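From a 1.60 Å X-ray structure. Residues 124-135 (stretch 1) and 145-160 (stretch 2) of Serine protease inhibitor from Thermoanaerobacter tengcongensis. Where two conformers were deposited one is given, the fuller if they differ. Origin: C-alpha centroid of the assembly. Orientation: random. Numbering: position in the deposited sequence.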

# COMPACT_ATOMS: atom_id res chain seq x y z
N ALA A 124 -11.80 25.17 3.79
CA ALA A 124 -11.44 26.27 4.69
C ALA A 124 -10.14 26.00 5.44
O ALA A 124 -9.46 26.94 5.87
CB ALA A 124 -12.58 26.53 5.67
N PHE A 125 -9.80 24.72 5.59
CA PHE A 125 -8.63 24.28 6.35
C PHE A 125 -8.70 24.69 7.83
O PHE A 125 -7.72 25.15 8.41
CB PHE A 125 -7.31 24.71 5.67
CG PHE A 125 -6.80 23.73 4.64
CD1 PHE A 125 -7.60 23.31 3.58
CD2 PHE A 125 -5.50 23.22 4.74
CE1 PHE A 125 -7.13 22.40 2.64
CE2 PHE A 125 -5.02 22.31 3.79
CZ PHE A 125 -5.84 21.90 2.74
N ASP A 126 -9.89 24.52 8.40
CA ASP A 126 -10.10 24.69 9.84
C ASP A 126 -10.44 23.35 10.48
O ASP A 126 -10.21 22.29 9.88
CB ASP A 126 -11.18 25.75 10.12
CG ASP A 126 -12.48 25.51 9.36
OD1 ASP A 126 -13.22 26.50 9.15
OD2 ASP A 126 -12.78 24.36 8.98
N SER A 127 -11.00 23.38 11.69
CA SER A 127 -11.36 22.17 12.43
C SER A 127 -12.42 21.33 11.71
O SER A 127 -12.43 20.11 11.82
CB SER A 127 -11.82 22.50 13.85
OG SER A 127 -12.99 23.30 13.85
N SER A 128 -13.30 22.00 10.96
CA SER A 128 -14.34 21.31 10.20
C SER A 128 -13.79 20.58 8.98
O SER A 128 -14.34 19.57 8.55
CB SER A 128 -15.44 22.29 9.78
OG SER A 128 -16.15 22.72 10.92
N THR A 129 -12.69 21.10 8.43
CA THR A 129 -11.99 20.43 7.33
C THR A 129 -11.40 19.10 7.81
O THR A 129 -11.42 18.11 7.07
CB THR A 129 -10.88 21.32 6.73
OG1 THR A 129 -11.41 22.62 6.44
CG2 THR A 129 -10.33 20.70 5.45
N VAL A 130 -10.88 19.09 9.03
CA VAL A 130 -10.37 17.87 9.66
C VAL A 130 -11.47 16.80 9.70
O VAL A 130 -11.24 15.66 9.32
CB VAL A 130 -9.83 18.14 11.10
CG1 VAL A 130 -9.47 16.84 11.81
CG2 VAL A 130 -8.61 19.06 11.05
N SER A 131 -12.66 17.20 10.14
CA SER A 131 -13.81 16.30 10.19
C SER A 131 -14.15 15.77 8.80
O SER A 131 -14.37 14.56 8.63
CB SER A 131 -15.03 17.01 10.80
OG SER A 131 -14.77 17.42 12.13
N ASP A 132 -14.17 16.66 7.81
CA ASP A 132 -14.48 16.29 6.43
C ASP A 132 -13.49 15.28 5.86
O ASP A 132 -13.89 14.30 5.23
CB ASP A 132 -14.51 17.53 5.53
CG ASP A 132 -15.70 18.42 5.80
OD1 ASP A 132 -16.72 17.93 6.34
OD2 ASP A 132 -15.62 19.62 5.47
N ILE A 133 -12.21 15.53 6.08
CA ILE A 133 -11.15 14.65 5.59
C ILE A 133 -11.26 13.26 6.22
O ILE A 133 -11.25 12.25 5.51
CB ILE A 133 -9.74 15.25 5.82
CG1 ILE A 133 -9.55 16.50 4.95
CG2 ILE A 133 -8.66 14.22 5.53
CD1 ILE A 133 -8.36 17.37 5.35
N ASN A 134 -11.39 13.22 7.54
CA ASN A 134 -11.52 11.96 8.26
C ASN A 134 -12.78 11.18 7.90
O ASN A 134 -12.75 9.95 7.84
CB ASN A 134 -11.41 12.18 9.76
CG ASN A 134 -10.01 12.53 10.20
OD1 ASN A 134 -9.03 12.20 9.52
ND2 ASN A 134 -9.89 13.22 11.33
N ASN A 135 -13.87 11.89 7.67
CA ASN A 135 -15.10 11.26 7.18
C ASN A 135 -14.92 10.66 5.79
O ASN A 135 -15.45 9.58 5.49
CB ASN A 135 -16.27 12.24 7.22
CG ASN A 135 -16.81 12.42 8.62
OD1 ASN A 135 -16.92 11.46 9.39
ND2 ASN A 135 -17.15 13.66 8.97
N ILE A 145 -9.82 2.49 8.12
CA ILE A 145 -8.99 3.58 8.62
C ILE A 145 -9.90 4.78 8.85
O ILE A 145 -10.45 5.33 7.90
CB ILE A 145 -7.82 3.90 7.66
CG1 ILE A 145 -6.83 2.73 7.64
CG2 ILE A 145 -7.09 5.17 8.08
CD1 ILE A 145 -6.14 2.52 6.33
N ASP A 146 -10.06 5.16 10.12
CA ASP A 146 -11.06 6.16 10.50
C ASP A 146 -10.52 7.59 10.58
O ASP A 146 -11.30 8.54 10.50
CB ASP A 146 -11.76 5.77 11.80
CG ASP A 146 -10.86 5.90 13.02
OD1 ASP A 146 -9.63 5.74 12.90
OD2 ASP A 146 -11.40 6.16 14.12
N LYS A 147 -9.21 7.72 10.76
CA LYS A 147 -8.56 9.03 10.91
C LYS A 147 -7.19 9.08 10.24
O LYS A 147 -6.43 8.11 10.31
CB LYS A 147 -8.40 9.38 12.39
CG LYS A 147 -9.65 9.96 13.04
CD LYS A 147 -9.31 10.62 14.37
N ILE A 148 -6.88 10.21 9.61
CA ILE A 148 -5.55 10.45 9.04
C ILE A 148 -4.89 11.70 9.65
O ILE A 148 -3.67 11.85 9.60
CB ILE A 148 -5.56 10.49 7.47
CG1 ILE A 148 -4.14 10.52 6.89
CG2 ILE A 148 -6.38 11.67 6.95
CD1 ILE A 148 -3.40 9.20 6.94
N LEU A 149 -5.71 12.58 10.23
CA LEU A 149 -5.19 13.77 10.91
C LEU A 149 -6.07 14.22 12.08
O LEU A 149 -7.25 13.86 12.15
CB LEU A 149 -4.98 14.93 9.92
CG LEU A 149 -6.14 15.88 9.56
CD1 LEU A 149 -5.61 17.08 8.80
CD2 LEU A 149 -7.22 15.16 8.77
N ASN A 150 -5.49 15.00 13.00
CA ASN A 150 -6.22 15.57 14.13
C ASN A 150 -6.29 17.09 14.09
O ASN A 150 -7.27 17.69 14.56
CB ASN A 150 -5.60 15.11 15.47
CG ASN A 150 -5.84 13.64 15.76
OD1 ASN A 150 -6.31 12.88 14.91
ND2 ASN A 150 -5.52 13.23 16.99
N LYS A 151 -5.26 17.72 13.52
CA LYS A 151 -5.16 19.17 13.44
C LYS A 151 -4.62 19.62 12.08
O LYS A 151 -4.00 18.84 11.36
CB LYS A 151 -4.25 19.69 14.56
N ILE A 152 -4.87 20.88 11.74
CA ILE A 152 -4.33 21.47 10.52
C ILE A 152 -3.32 22.56 10.87
O ILE A 152 -3.62 23.48 11.64
CB ILE A 152 -5.45 21.99 9.57
CG1 ILE A 152 -6.10 20.80 8.85
CG2 ILE A 152 -4.90 22.99 8.55
CD1 ILE A 152 -7.36 21.13 8.06
N ASP A 153 -2.12 22.43 10.31
CA ASP A 153 -1.03 23.38 10.51
C ASP A 153 -1.29 24.67 9.74
O ASP A 153 -1.90 24.63 8.66
CB ASP A 153 0.30 22.75 10.09
CG ASP A 153 0.65 21.52 10.91
OD1 ASP A 153 0.94 21.66 12.12
OD2 ASP A 153 0.66 20.40 10.35
N PRO A 154 -0.84 25.83 10.28
CA PRO A 154 -1.10 27.14 9.66
C PRO A 154 -0.52 27.31 8.25
O PRO A 154 -1.05 28.10 7.45
CB PRO A 154 -0.43 28.13 10.63
CG PRO A 154 0.56 27.31 11.39
CD PRO A 154 -0.07 25.96 11.53
N GLU A 155 0.55 26.56 7.95
CA GLU A 155 1.22 26.64 6.66
C GLU A 155 0.54 25.83 5.55
O GLU A 155 0.80 26.06 4.36
CB GLU A 155 2.69 26.22 6.79
N ASP A 156 -0.33 24.90 5.94
CA ASP A 156 -0.98 23.97 5.01
C ASP A 156 -1.95 24.64 4.04
O ASP A 156 -2.81 25.42 4.44
CB ASP A 156 -1.72 22.87 5.78
CG ASP A 156 -0.79 21.98 6.58
OD1 ASP A 156 0.44 22.03 6.36
OD2 ASP A 156 -1.29 21.23 7.44
N VAL A 157 -1.81 24.31 2.75
CA VAL A 157 -2.71 24.84 1.72
C VAL A 157 -3.28 23.77 0.79
O VAL A 157 -4.31 23.98 0.16
CB VAL A 157 -2.05 25.96 0.86
CG1 VAL A 157 -1.85 27.24 1.68
CG2 VAL A 157 -0.75 25.48 0.24
N MET A 158 -2.60 22.63 0.70
CA MET A 158 -3.07 21.52 -0.12
C MET A 158 -2.70 20.14 0.42
O MET A 158 -1.56 19.92 0.84
CB MET A 158 -2.60 21.65 -1.58
CG MET A 158 -3.21 20.58 -2.50
SD MET A 158 -2.33 20.27 -4.04
CE MET A 158 -3.23 21.35 -5.14
N TYR A 159 -3.67 19.23 0.42
CA TYR A 159 -3.42 17.83 0.72
C TYR A 159 -3.83 16.99 -0.49
O TYR A 159 -4.81 17.29 -1.17
CB TYR A 159 -4.22 17.36 1.93
CG TYR A 159 -4.02 18.11 3.23
CD1 TYR A 159 -5.10 18.33 4.08
CD2 TYR A 159 -2.76 18.58 3.62
CE1 TYR A 159 -4.94 19.00 5.28
CE2 TYR A 159 -2.59 19.25 4.82
CZ TYR A 159 -3.68 19.45 5.65
OH TYR A 159 -3.53 20.12 6.84
N LEU A 160 -3.07 15.92 -0.73
CA LEU A 160 -3.44 14.91 -1.71
C LEU A 160 -3.55 13.59 -0.96
O LEU A 160 -2.67 13.24 -0.17
CB LEU A 160 -2.40 14.82 -2.83
CG LEU A 160 -2.08 16.11 -3.60
CD1 LEU A 160 -0.97 16.92 -2.91
CD2 LEU A 160 -1.68 15.80 -5.03

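Asn-134, on the helix of stretch 1, makes all the hydrogen bonds between the two stretches, and its side-chain amide suits the place because it can donate and accept at once. Its ND2 donates to Leu-149 O (2.8 Å, nearly linear), while its OD1 accepts from Ile-148 N (2.9 Å, equally straight) and, more weakly, from Leu-149 N at 3.4 Å from OD1. The carboxamide thus satisfies both a donor and an acceptor of the loop backbone at Ile-148 and Leu-149. The CA-to-CB bond of Asn-134 points toward stretch 2, and with chi1 at -71° (m) the carboxamide meets it where the backbones run close, Asn-134 CA lying 4.9 Å from Lys-147 CA. The aliphatic part of Lys-147 lies alongside, its CG 3.7 Å from Asn-134 ND2; CE and NZ are not modelled.

Other polar groups shape each partner from within. In stretch 1, Asp-126 caps the helix, its OD2 accepting weak bonds from Ser-128 N (3.1 Å) and Thr-129 N (3.3 Å), and Thr-129 OG1 accepts from Asp-126 N at 3.1 Å. In stretch 2, Asp-156 OD2 gathers Tyr-159 OH (2.6 Å) and Asp-153 N (3.2 Å), the latter across the type I turn from Asp-153 to Asp-156. The carboxylate thereby satisfies the phenol of a buried tyrosine whose ring belongs to the apolar contact.

Around these bonds lies the packing. Val-130 and Ile-133 point toward stretch 2, as Asn-134 does, while Ser-127, Ser-128 and Ser-131 point away and are exposed. Val-130 uses both methyls: CG1 lies 3.6 Å from Asn-150 O and 4.1 Å from Leu-149 CG, and CG2 lies 3.8 Å from Ile-152 CG1. Its short branched side chain fits beside the backbone here. Ile-133 reaches further, with CG2 3.7 Å from both Ile-148 CG2 and Leu-149 CD2, and CD1 3.6 Å from Tyr-159 CD1 at the edge of the tyrosine ring. The CA-to-CB bond of Leu-149 points sideways, but the end of its side chain comes nearer to stretch 1.

Ahead of the helix, buried Phe-125 gives up 125 Å² to stretch 2, the largest share of any residue. Its CE2 sits over one face of the Tyr-159 ring, 3.6 Å from Tyr-159 CE1; the ring planes are oblique, at 32°. Phe-125 CD2 also meets Asp-156 O at 3.5 Å and Ile-152 CG2 at 3.9 Å. Ile-152 CD1 extends to Thr-129 CB (3.8 Å), linking the phenylalanine to the helix. Altogether the contact buries 648 Å², counting both sides.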